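Local coordinates for transcription regulator AsnC/Lrp ligand binding domain-containing protein (Sulfolobus tokodaii, PDB 2ZBC) that binds isoleucine as a stand-alone RAM module of the Lrp/AsnC family, and probably couples amino-acid sensing to transcriptional control, at residues L7-A12 with V66-T71; E20-M25 with N58-L63; E27-H32 with V41-A46. All coordinates share one frame; numbering follows the deposited sequence.

Contact 1: L7-A12 with V66-T71. With ILE (isoleucine), chain I.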
loop_
_atom_site.group_PDB
_atom_site.type_symbol
_atom_site.label_atom_id
_atom_site.label_comp_id
_atom_site.label_asym_id
_atom_site.label_seq_id
_atom_site.Cartn_x
_atom_site.Cartn_y
_atom_site.Cartn_z
ATOM N N LEU A 7 -3.959 -5.015 13.710
ATOM C CA LEU A 7 -2.777 -5.523 13.018
ATOM C C LEU A 7 -1.567 -4.667 13.477
ATOM O O LEU A 7 -1.578 -3.423 13.364
ATOM C CB LEU A 7 -2.944 -5.430 11.500
ATOM C CG LEU A 7 -4.241 -6.080 10.968
ATOM C CD1 LEU A 7 -4.475 -5.796 9.528
ATOM C CD2 LEU A 7 -4.186 -7.570 11.256
ATOM N N ILE A 8 -0.555 -5.304 14.031
ATOM C CA ILE A 8 0.546 -4.549 14.640
ATOM C C ILE A 8 1.793 -4.784 13.813
ATOM O O ILE A 8 2.058 -5.923 13.440
ATOM C CB ILE A 8 0.743 -5.039 16.053
ATOM C CG1 ILE A 8 -0.507 -4.750 16.912
ATOM C CG2 ILE A 8 1.880 -4.320 16.707
ATOM C CD1 ILE A 8 -0.400 -5.380 18.270
ATOM N N ASN A 9 2.581 -3.735 13.575
ATOM C CA ASN A 9 3.935 -3.875 13.055
ATOM C C ASN A 9 4.821 -3.452 14.156
ATOM O O ASN A 9 4.585 -2.395 14.791
ATOM C CB ASN A 9 4.240 -3.026 11.796
ATOM C CG ASN A 9 3.713 -3.698 10.510
ATOM O OD1 ASN A 9 4.455 -4.404 9.733
ATOM N ND2 ASN A 9 2.446 -3.462 10.260
ATOM N N THR A 10 5.898 -4.213 14.350
ATOM C CA THR A 10 6.880 -3.885 15.403
ATOM C C THR A 10 8.176 -3.359 14.765
ATOM O O THR A 10 8.344 -3.463 13.565
ATOM C CB THR A 10 7.247 -5.117 16.238
ATOM O OG1 THR A 10 7.876 -6.127 15.437
ATOM C CG2 THR A 10 6.007 -5.785 16.787
ATOM N N ASP A 11 9.062 -2.774 15.592
ATOM C CA ASP A 11 10.450 -2.548 15.191
ATOM C C ASP A 11 11.001 -3.896 14.737
ATOM O O ASP A 11 10.549 -4.992 15.199
ATOM C CB ASP A 11 11.294 -2.037 16.340
ATOM C CG ASP A 11 10.942 -0.634 16.714
ATOM O OD1 ASP A 11 10.266 0.080 15.927
ATOM O OD2 ASP A 11 11.340 -0.193 17.797
ATOM N N ALA A 12 11.936 -3.855 13.790
ATOM C CA ALA A 12 12.425 -5.125 13.240
ATOM C C ALA A 12 13.043 -5.907 14.448
ATOM O O ALA A 12 13.835 -5.361 15.243
ATOM C CB ALA A 12 13.400 -4.881 12.055
ATOM N N VAL A 66 6.491 -1.291 19.573
ATOM C CA VAL A 66 5.405 -1.180 18.608
ATOM C C VAL A 66 5.689 0.018 17.679
ATOM O O VAL A 66 5.868 1.154 18.089
ATOM C CB VAL A 66 3.992 -1.108 19.336
ATOM C CG1 VAL A 66 2.957 -0.674 18.449
ATOM C CG2 VAL A 66 3.693 -2.402 19.924
ATOM N N ARG A 67 5.618 -0.236 16.402
ATOM C CA ARG A 67 5.816 0.795 15.423
ATOM C C ARG A 67 4.510 1.406 14.866
ATOM O O ARG A 67 4.316 2.674 14.772
ATOM C CB ARG A 67 6.600 0.196 14.264
ATOM C CG ARG A 67 6.819 1.149 13.132
ATOM C CD ARG A 67 7.488 0.448 11.918
ATOM N NE ARG A 67 8.885 0.176 12.224
ATOM C CZ ARG A 67 9.705 -0.578 11.464
ATOM N NH1 ARG A 67 9.224 -1.203 10.376
ATOM N NH2 ARG A 67 10.975 -0.737 11.853
ATOM N N SER A 68 3.651 0.516 14.432
ATOM C CA SER A 68 2.356 0.929 13.899
ATOM C C SER A 68 1.274 -0.064 14.263
ATOM O O SER A 68 1.534 -1.242 14.608
ATOM C CB SER A 68 2.515 1.125 12.394
ATOM O OG SER A 68 2.682 -0.057 11.720
ATOM N N THR A 69 0.045 0.431 14.217
ATOM C CA THR A 69 -1.162 -0.410 14.380
ATOM C C THR A 69 -2.214 0.011 13.356
ATOM O O THR A 69 -2.348 1.209 13.032
ATOM C CB THR A 69 -1.732 -0.311 15.793
ATOM O OG1 THR A 69 -2.201 1.033 16.022
ATOM C CG2 THR A 69 -0.716 -0.583 16.854
ATOM N N LEU A 70 -2.991 -0.982 12.913
ATOM C CA LEU A 70 -4.125 -0.767 12.055
ATOM C C LEU A 70 -5.312 -1.484 12.723
ATOM O O LEU A 70 -5.320 -2.721 12.759
ATOM C CB LEU A 70 -3.814 -1.389 10.704
ATOM C CG LEU A 70 -4.682 -1.051 9.504
ATOM C CD1 LEU A 70 -4.077 -1.515 8.216
ATOM C CD2 LEU A 70 -6.025 -1.577 9.618
ATOM N N THR A 71 -6.265 -0.739 13.218
ATOM C CA THR A 71 -7.427 -1.292 13.990
ATOM C C THR A 71 -8.597 -1.407 13.058
ATOM O O THR A 71 -8.963 -0.452 12.415
ATOM C CB THR A 71 -7.774 -0.346 15.193
ATOM O OG1 THR A 71 -6.654 -0.283 16.086
ATOM C CG2 THR A 71 -9.023 -0.866 16.058
HETATM N N ILE I . -5.279 4.630 13.407
HETATM C CA ILE I . -4.705 3.839 14.540
HETATM C C ILE I . -5.236 2.391 14.585
HETATM O O ILE I . -6.156 2.120 13.760
HETATM C CB ILE I . -5.018 4.515 15.863
HETATM C CG1 ILE I . -6.489 4.376 16.239
HETATM C CG2 ILE I . -4.764 5.988 15.732
HETATM C CD1 ILE I . -6.803 5.090 17.507
HETATM O OXT ILE I . -4.725 1.564 15.420
HETATM O O HOH W 1 0.299 -1.728 11.351
#

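Contact 2: E20-M25 with N58-L63. With ILE (isoleucine), chain I.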
loop_
_atom_site.group_PDB
_atom_site.type_symbol
_atom_site.label_atom_id
_atom_site.label_comp_id
_atom_site.label_asym_id
_atom_site.label_seq_id
_atom_site.Cartn_x
_atom_site.Cartn_y
_atom_site.Cartn_z
ATOM N N GLU A 20 4.734 -11.250 23.939
ATOM C CA GLU A 20 4.804 -11.525 25.379
ATOM C C GLU A 20 4.045 -10.477 26.240
ATOM O O GLU A 20 3.353 -10.856 27.145
ATOM C CB GLU A 20 6.264 -11.626 25.827
ATOM C CG GLU A 20 6.571 -11.765 27.338
ATOM C CD GLU A 20 8.094 -12.025 27.619
ATOM O OE1 GLU A 20 9.045 -11.259 27.116
ATOM O OE2 GLU A 20 8.337 -13.046 28.342
ATOM N N ARG A 21 4.175 -9.188 25.918
ATOM C CA ARG A 21 3.469 -8.127 26.641
ATOM C C ARG A 21 1.984 -8.301 26.441
ATOM O O ARG A 21 1.185 -8.288 27.409
ATOM C CB ARG A 21 3.865 -6.770 26.125
ATOM C CG ARG A 21 5.358 -6.392 26.445
ATOM C CD ARG A 21 5.761 -4.972 26.001
ATOM N NE ARG A 21 7.198 -4.773 26.171
ATOM C CZ ARG A 21 7.731 -4.424 27.342
ATOM N NH1 ARG A 21 6.945 -4.135 28.402
ATOM N NH2 ARG A 21 9.011 -4.288 27.427
ATOM N N LEU A 22 1.604 -8.525 25.167
ATOM C CA LEU A 22 0.208 -8.601 24.830
ATOM C C LEU A 22 -0.531 -9.716 25.562
ATOM O O LEU A 22 -1.737 -9.519 25.962
ATOM C CB LEU A 22 -0.056 -8.631 23.327
ATOM C CG LEU A 22 0.230 -7.319 22.611
ATOM C CD1 LEU A 22 0.433 -7.637 21.088
ATOM C CD2 LEU A 22 -0.791 -6.205 22.862
ATOM N N LYS A 23 0.131 -10.852 25.747
ATOM C CA LYS A 23 -0.485 -12.030 26.408
ATOM C C LYS A 23 -1.133 -11.714 27.753
ATOM O O LYS A 23 -2.091 -12.385 28.140
ATOM C CB LYS A 23 0.562 -13.125 26.783
ATOM C CG LYS A 23 1.297 -13.717 25.708
ATOM C CD LYS A 23 2.140 -14.982 26.162
ATOM C CE LYS A 23 2.901 -14.834 27.506
ATOM N NZ LYS A 23 4.151 -15.724 27.639
ATOM N N SER A 24 -0.598 -10.735 28.472
ATOM C CA SER A 24 -0.952 -10.479 29.881
ATOM C C SER A 24 -2.115 -9.541 30.019
ATOM O O SER A 24 -2.614 -9.318 31.114
ATOM C CB SER A 24 0.222 -9.848 30.627
ATOM O OG SER A 24 1.163 -10.868 30.784
HETATM N N MSE A 25 -2.570 -8.993 28.911
HETATM C CA MSE A 25 -3.590 -7.943 29.012
HETATM C C MSE A 25 -4.983 -8.600 28.756
HETATM O O MSE A 25 -5.135 -9.381 27.816
HETATM C CB MSE A 25 -3.230 -6.805 28.079
HETATM C CG MSE A 25 -1.987 -5.695 28.587
HETATM SE SE MSE A 25 -1.509 -5.191 26.810
HETATM C CE MSE A 25 -2.361 -6.277 25.717
ATOM N N ASN A 58 -3.264 4.217 24.347
ATOM C CA ASN A 58 -2.457 4.373 25.547
ATOM C C ASN A 58 -1.716 3.163 26.084
ATOM O O ASN A 58 -0.904 3.300 26.975
ATOM C CB ASN A 58 -3.216 5.224 26.653
ATOM C CG ASN A 58 -3.527 6.641 26.167
ATOM O OD1 ASN A 58 -4.671 7.102 26.189
ATOM N ND2 ASN A 58 -2.541 7.315 25.728
ATOM N N THR A 59 -2.027 1.986 25.584
ATOM C CA THR A 59 -1.337 0.766 25.928
ATOM C C THR A 59 -0.700 0.263 24.690
ATOM O O THR A 59 0.501 0.409 24.581
ATOM C CB THR A 59 -2.272 -0.255 26.595
ATOM O OG1 THR A 59 -2.850 0.367 27.773
ATOM C CG2 THR A 59 -1.571 -1.417 27.070
ATOM N N ILE A 60 -1.453 -0.241 23.706
ATOM C CA ILE A 60 -0.809 -0.976 22.600
ATOM C C ILE A 60 0.193 -0.066 21.884
ATOM O O ILE A 60 1.392 -0.452 21.696
ATOM C CB ILE A 60 -1.815 -1.530 21.514
ATOM C CG1 ILE A 60 -2.857 -2.485 22.063
ATOM C CG2 ILE A 60 -1.016 -2.328 20.419
ATOM C CD1 ILE A 60 -3.685 -3.148 20.970
ATOM N N ARG A 61 -0.280 1.121 21.475
ATOM C CA ARG A 61 0.582 2.077 20.761
ATOM C C ARG A 61 1.704 2.764 21.569
ATOM O O ARG A 61 2.451 3.590 21.010
ATOM C CB ARG A 61 -0.245 3.147 20.029
ATOM C CG ARG A 61 -1.005 2.537 18.893
ATOM C CD ARG A 61 -2.047 3.380 18.266
ATOM N NE ARG A 61 -1.626 4.597 17.639
ATOM C CZ ARG A 61 -1.137 4.689 16.417
ATOM N NH1 ARG A 61 -0.997 3.614 15.658
ATOM N NH2 ARG A 61 -0.834 5.873 15.944
ATOM N N LYS A 62 1.739 2.507 22.874
ATOM C CA LYS A 62 2.838 2.943 23.704
ATOM C C LYS A 62 3.767 1.816 24.131
ATOM O O LYS A 62 4.711 2.073 24.870
ATOM C CB LYS A 62 2.286 3.766 24.861
ATOM C CG LYS A 62 1.804 5.128 24.323
ATOM C CD LYS A 62 1.260 6.085 25.356
ATOM C CE LYS A 62 0.827 7.469 24.782
ATOM N NZ LYS A 62 1.938 8.517 24.961
ATOM N N LEU A 63 3.512 0.581 23.743
ATOM C CA LEU A 63 4.378 -0.513 24.158
ATOM C C LEU A 63 5.723 -0.391 23.459
ATOM O O LEU A 63 5.768 -0.088 22.251
ATOM C CB LEU A 63 3.785 -1.861 23.776
ATOM C CG LEU A 63 2.471 -2.311 24.471
ATOM C CD1 LEU A 63 2.083 -3.625 23.921
ATOM C CD2 LEU A 63 2.550 -2.311 26.024
HETATM N N ILE I . -5.279 4.630 13.407
HETATM C CA ILE I . -4.705 3.839 14.540
HETATM C C ILE I . -5.236 2.391 14.585
HETATM O O ILE I . -6.156 2.120 13.760
HETATM C CB ILE I . -5.018 4.515 15.863
HETATM C CG1 ILE I . -6.489 4.376 16.239
HETATM C CG2 ILE I . -4.764 5.988 15.732
HETATM C CD1 ILE I . -6.803 5.090 17.507
HETATM O OXT ILE I . -4.725 1.564 15.420
#

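Contact 3: E27-H32 with V41-A46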
loop_
_atom_site.group_PDB
_atom_site.type_symbol
_atom_site.label_atom_id
_atom_site.label_comp_id
_atom_site.label_asym_id
_atom_site.label_seq_id
_atom_site.Cartn_x
_atom_site.Cartn_y
_atom_site.Cartn_z
ATOM N N GLU A 27 -7.862 -7.364 27.831
ATOM C CA GLU A 27 -8.559 -6.911 26.628
ATOM C C GLU A 27 -8.147 -7.688 25.379
ATOM O O GLU A 27 -8.868 -7.649 24.343
ATOM C CB GLU A 27 -8.282 -5.437 26.393
ATOM C CG GLU A 27 -8.741 -4.521 27.529
ATOM C CD GLU A 27 -7.703 -4.237 28.611
ATOM O OE1 GLU A 27 -6.681 -4.983 28.676
ATOM O OE2 GLU A 27 -7.919 -3.257 29.376
ATOM N N VAL A 28 -6.966 -8.346 25.436
ATOM C CA VAL A 28 -6.458 -9.118 24.334
ATOM C C VAL A 28 -6.976 -10.538 24.498
ATOM O O VAL A 28 -6.487 -11.247 25.364
ATOM C CB VAL A 28 -4.907 -9.123 24.337
ATOM C CG1 VAL A 28 -4.407 -10.145 23.401
ATOM C CG2 VAL A 28 -4.402 -7.791 23.971
ATOM N N THR A 29 -7.980 -10.937 23.710
ATOM C CA THR A 29 -8.541 -12.263 23.773
ATOM C C THR A 29 -7.840 -13.260 22.883
ATOM O O THR A 29 -7.938 -14.492 23.142
ATOM C CB THR A 29 -10.016 -12.273 23.456
ATOM O OG1 THR A 29 -10.218 -11.886 22.085
ATOM C CG2 THR A 29 -10.733 -11.190 24.309
ATOM N N GLU A 30 -7.116 -12.754 21.855
ATOM C CA GLU A 30 -6.169 -13.608 21.135
ATOM C C GLU A 30 -5.007 -12.768 20.633
ATOM O O GLU A 30 -5.140 -11.565 20.357
ATOM C CB GLU A 30 -6.691 -14.281 19.835
ATOM C CG GLU A 30 -8.124 -14.571 19.762
ATOM C CD GLU A 30 -8.570 -15.019 18.379
ATOM O OE1 GLU A 30 -7.765 -15.442 17.445
ATOM O OE2 GLU A 30 -9.799 -15.001 18.320
ATOM N N VAL A 31 -3.919 -13.468 20.376
ATOM C CA VAL A 31 -2.710 -12.781 19.859
ATOM C C VAL A 31 -1.881 -13.816 19.115
ATOM O O VAL A 31 -1.702 -14.958 19.544
ATOM C CB VAL A 31 -1.968 -12.049 20.995
ATOM C CG1 VAL A 31 -1.639 -12.966 22.162
ATOM C CG2 VAL A 31 -0.709 -11.354 20.540
ATOM N N HIS A 32 -1.387 -13.417 17.950
ATOM C CA HIS A 32 -0.675 -14.341 17.095
ATOM C C HIS A 32 0.452 -13.592 16.415
ATOM O O HIS A 32 0.181 -12.552 15.840
ATOM C CB HIS A 32 -1.621 -14.897 15.990
ATOM C CG HIS A 32 -3.000 -15.333 16.456
ATOM N ND1 HIS A 32 -3.246 -16.588 16.980
ATOM C CD2 HIS A 32 -4.200 -14.721 16.400
ATOM C CE1 HIS A 32 -4.530 -16.690 17.293
ATOM N NE2 HIS A 32 -5.136 -15.566 16.966
ATOM N N VAL A 41 -1.262 -10.057 15.130
ATOM C CA VAL A 41 -2.719 -9.878 14.958
ATOM C C VAL A 41 -3.255 -10.063 16.351
ATOM O O VAL A 41 -2.958 -11.042 16.976
ATOM C CB VAL A 41 -3.359 -10.898 14.005
ATOM C CG1 VAL A 41 -4.887 -10.746 14.054
ATOM C CG2 VAL A 41 -2.816 -10.835 12.649
ATOM N N VAL A 42 -3.986 -9.098 16.870
ATOM C CA VAL A 42 -4.660 -9.278 18.147
ATOM C C VAL A 42 -6.156 -9.103 17.976
ATOM O O VAL A 42 -6.602 -8.301 17.142
ATOM C CB VAL A 42 -4.188 -8.284 19.244
ATOM C CG1 VAL A 42 -2.782 -8.615 19.741
ATOM C CG2 VAL A 42 -4.257 -6.927 18.829
ATOM N N LYS A 43 -6.928 -9.876 18.704
ATOM C CA LYS A 43 -8.354 -9.546 18.900
ATOM C C LYS A 43 -8.504 -8.807 20.209
ATOM O O LYS A 43 -8.002 -9.234 21.245
ATOM C CB LYS A 43 -9.195 -10.806 18.862
ATOM C CG LYS A 43 -10.711 -10.500 18.700
ATOM C CD LYS A 43 -11.377 -11.755 18.113
ATOM C CE LYS A 43 -12.637 -12.105 18.794
ATOM N NZ LYS A 43 -13.583 -11.040 18.785
ATOM N N VAL A 44 -9.173 -7.671 20.189
ATOM C CA VAL A 44 -9.333 -6.870 21.371
ATOM C C VAL A 44 -10.806 -6.838 21.668
ATOM O O VAL A 44 -11.570 -6.631 20.790
ATOM C CB VAL A 44 -8.865 -5.446 21.149
ATOM C CG1 VAL A 44 -9.227 -4.579 22.330
ATOM C CG2 VAL A 44 -7.395 -5.430 20.869
ATOM N N GLU A 45 -11.179 -7.148 22.889
ATOM C CA GLU A 45 -12.558 -6.963 23.364
ATOM C C GLU A 45 -12.509 -6.007 24.540
ATOM O O GLU A 45 -11.774 -6.244 25.519
ATOM C CB GLU A 45 -13.128 -8.334 23.786
ATOM C CG GLU A 45 -14.563 -8.335 24.373
ATOM C CD GLU A 45 -15.674 -7.977 23.384
ATOM O OE1 GLU A 45 -15.514 -8.279 22.146
ATOM O OE2 GLU A 45 -16.696 -7.361 23.868
ATOM N N ALA A 46 -13.183 -4.868 24.433
ATOM C CA ALA A 46 -13.212 -3.969 25.535
ATOM C C ALA A 46 -14.712 -3.676 25.858
ATOM O O ALA A 46 -15.621 -3.961 25.074
ATOM C CB ALA A 46 -12.471 -2.704 25.261
#

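Contact 1: L7-A12 with V66-T71
Arg67 sits where two antiparallel neighbours, strand 3-10 and strand 66-75, slip by one residue, and its side chain maps the consequence. CB starts 3.3 Å from Asn9 O. CG is anti to the backbone N (chi1 177°), and a bend at chi3 (-73°) then folds the chain over the start of the loop that follows strand 3-10. There the guanidinium lies flat beneath a carbonyl, with Thr10 O 3.8 Å above its plane and over its centre. NE faces Asp11 OD1 at 4.0 Å, a long salt bridge whose carboxylate and guanidinium planes are 45° apart. NH2 merely passes beside Asp11 CA and the backbone of Ala12, whereas NH1 finds its firmest partner in the backbone carbonyl of Arg67 in a neighbouring subunit.

The slip itself is carried by Asn9 O, which accepts from Arg67 N at 2.9 Å and from Ser68 N at 3.1 Å. Beyond it, regular pairing resumes, and Leu7 and Leu70 exchange both backbone bonds. A water donates to Leu7 O and is also bonded to Ser68 OG. On the side of the sheet where Ile8 packs beside Thr69, the Thr69 hydroxyl donates to isoleucine OXT over 2.6 Å. Thr71 OG1 donates to the same oxygen at 2.8 Å, while Thr71 N holds the other carboxylate oxygen. A classic beta bulge thus disturbs one end of the ladder, and the regular end forms the carboxylate-binding wall of the RAM-module isoleucine site.

Contact 2: E20-M25 with N58-L63
Leu22 and Leu63 meet obliquely, the CD2 methyl of Leu22 resting 4.0 Å from CD1 of Leu63. The same methyl of Leu22 also approaches CG1 of Ile60 at 4.3 Å, so one branch serves two partners. The second branch of Leu63 is used as well: its CD2 lies 4.2 Å from CD of Arg21, whose chain, extended from CG to NE, slides past the leucine in the opposite direction and offers only its aliphatic part. A fourth pair closes the row, with Met25, present as selenomethionine, and Thr59 reaching tip to tip until SE stands 3.8 Å from CG2. Thr59 CG2, anti to its own backbone N, is the branch that makes this contact.

Two type I turns place most of these side chains; Arg21 and Thr59 come immediately before them. One runs from Leu22 to Met25 and is closed by Met25 N donating to Leu22 O; the other runs from Ile60 to Leu63, where Leu63 N donates to Ile60 O at 3.1 Å. Between the ends of that second turn Arg61 leaves in another direction, toward the bound isoleucine, whose CG2 sits 3.7 Å above the guanidinium plane, offset toward the rim. Thr69 OG1 accepts from NH1, and Glu15 of a neighbouring subunit forms a salt bridge with NE, so two polar partners fix the flat group.

The C-terminal parts of helices 15-22 and 49-60 thus meet side by side over the sheet, where Leu22 presses on Ile8, Val28, Val31, Ile40 and Val42, Ile60 also rests on Ile8, and Phe55 of helix 49-60 packs against both Met25 and Ile60.

Contact 3: E27-H32 with V41-A46
Glu27 O is gripped twice: Glu45 N donates to it at 2.8 Å, in the carbonyl plane, and Val44 CA adds a CA-H...O contact at 3.1 Å. It opens the ladder of a beta hairpin, strands 28-34 and 40-45, within the four-stranded antiparallel sheet of a ferredoxin-like alpha+beta fold, the subunit of the dimeric alpha-beta barrel clan.

One residue on, the register slips in a beta bulge. Lys43 O receives Thr29 N, and its neighbour Lys43 N gives to Glu30 O, so both bonds of Lys43 are kept although they go to successive residues. The cost falls on Glu30 N, which is buried here without any partner. Thr29 fills the corner with its side chain, OG1 lying 3.5 Å from Lys43 CB and CG2 turned to Glu45 CB.

The two faces of the hairpin differ in chemistry. Val31 and Val42 lie side by side, CG2 of the first only 3.5 Å from CG1 of the second, and Val28 CG1, from before the bulge, joins them beneath Leu22. The face of Glu30, His32, Val41 and Lys43 mixes charged and apolar groups. Lys43 runs across Glu30, bringing its CD rather than its ammonium to OE2, and NZ stays 5.5 Å from that oxygen. The same OE2 lies close to OE2 of Glu30 in a neighbouring subunit, whose strand continues the sheet; such proximity probably raises the carboxylate's affinity for a proton. His32 is tied to that interface through ND1, bonded to Ser79 of the same neighbour. Its other nitrogen is held within the strand: NE2 donates to Glu30 OE1 at 2.7 Å and 165°, with the oxygen exactly in the ring plane and using its anti lone pair.

In the fold
Contacts 1 and 3 are ladders of one sheet, linked because strands 3-10 and 40-45 are neighbours in it and Leu7 packs on Val41. Contact 2 lies on the helical side, held across its two segments by van der Waals packing of carbon and selenium atoms, and its Leu22 reaches both ladders, meeting Ile8 in contact 1 and Val31 and Val42 in contact 3. Contact 3 is the most buried; contacts 1 and 2 are partly buried, and Arg21 in the latter is exposed. Both ladders contain bulges, but the polar groups differ in what they meet: contacts 1 and 2 share one isoleucine, whereas contact 3 brings Glu30 and His32 to an interface where the sheet runs on into another subunit.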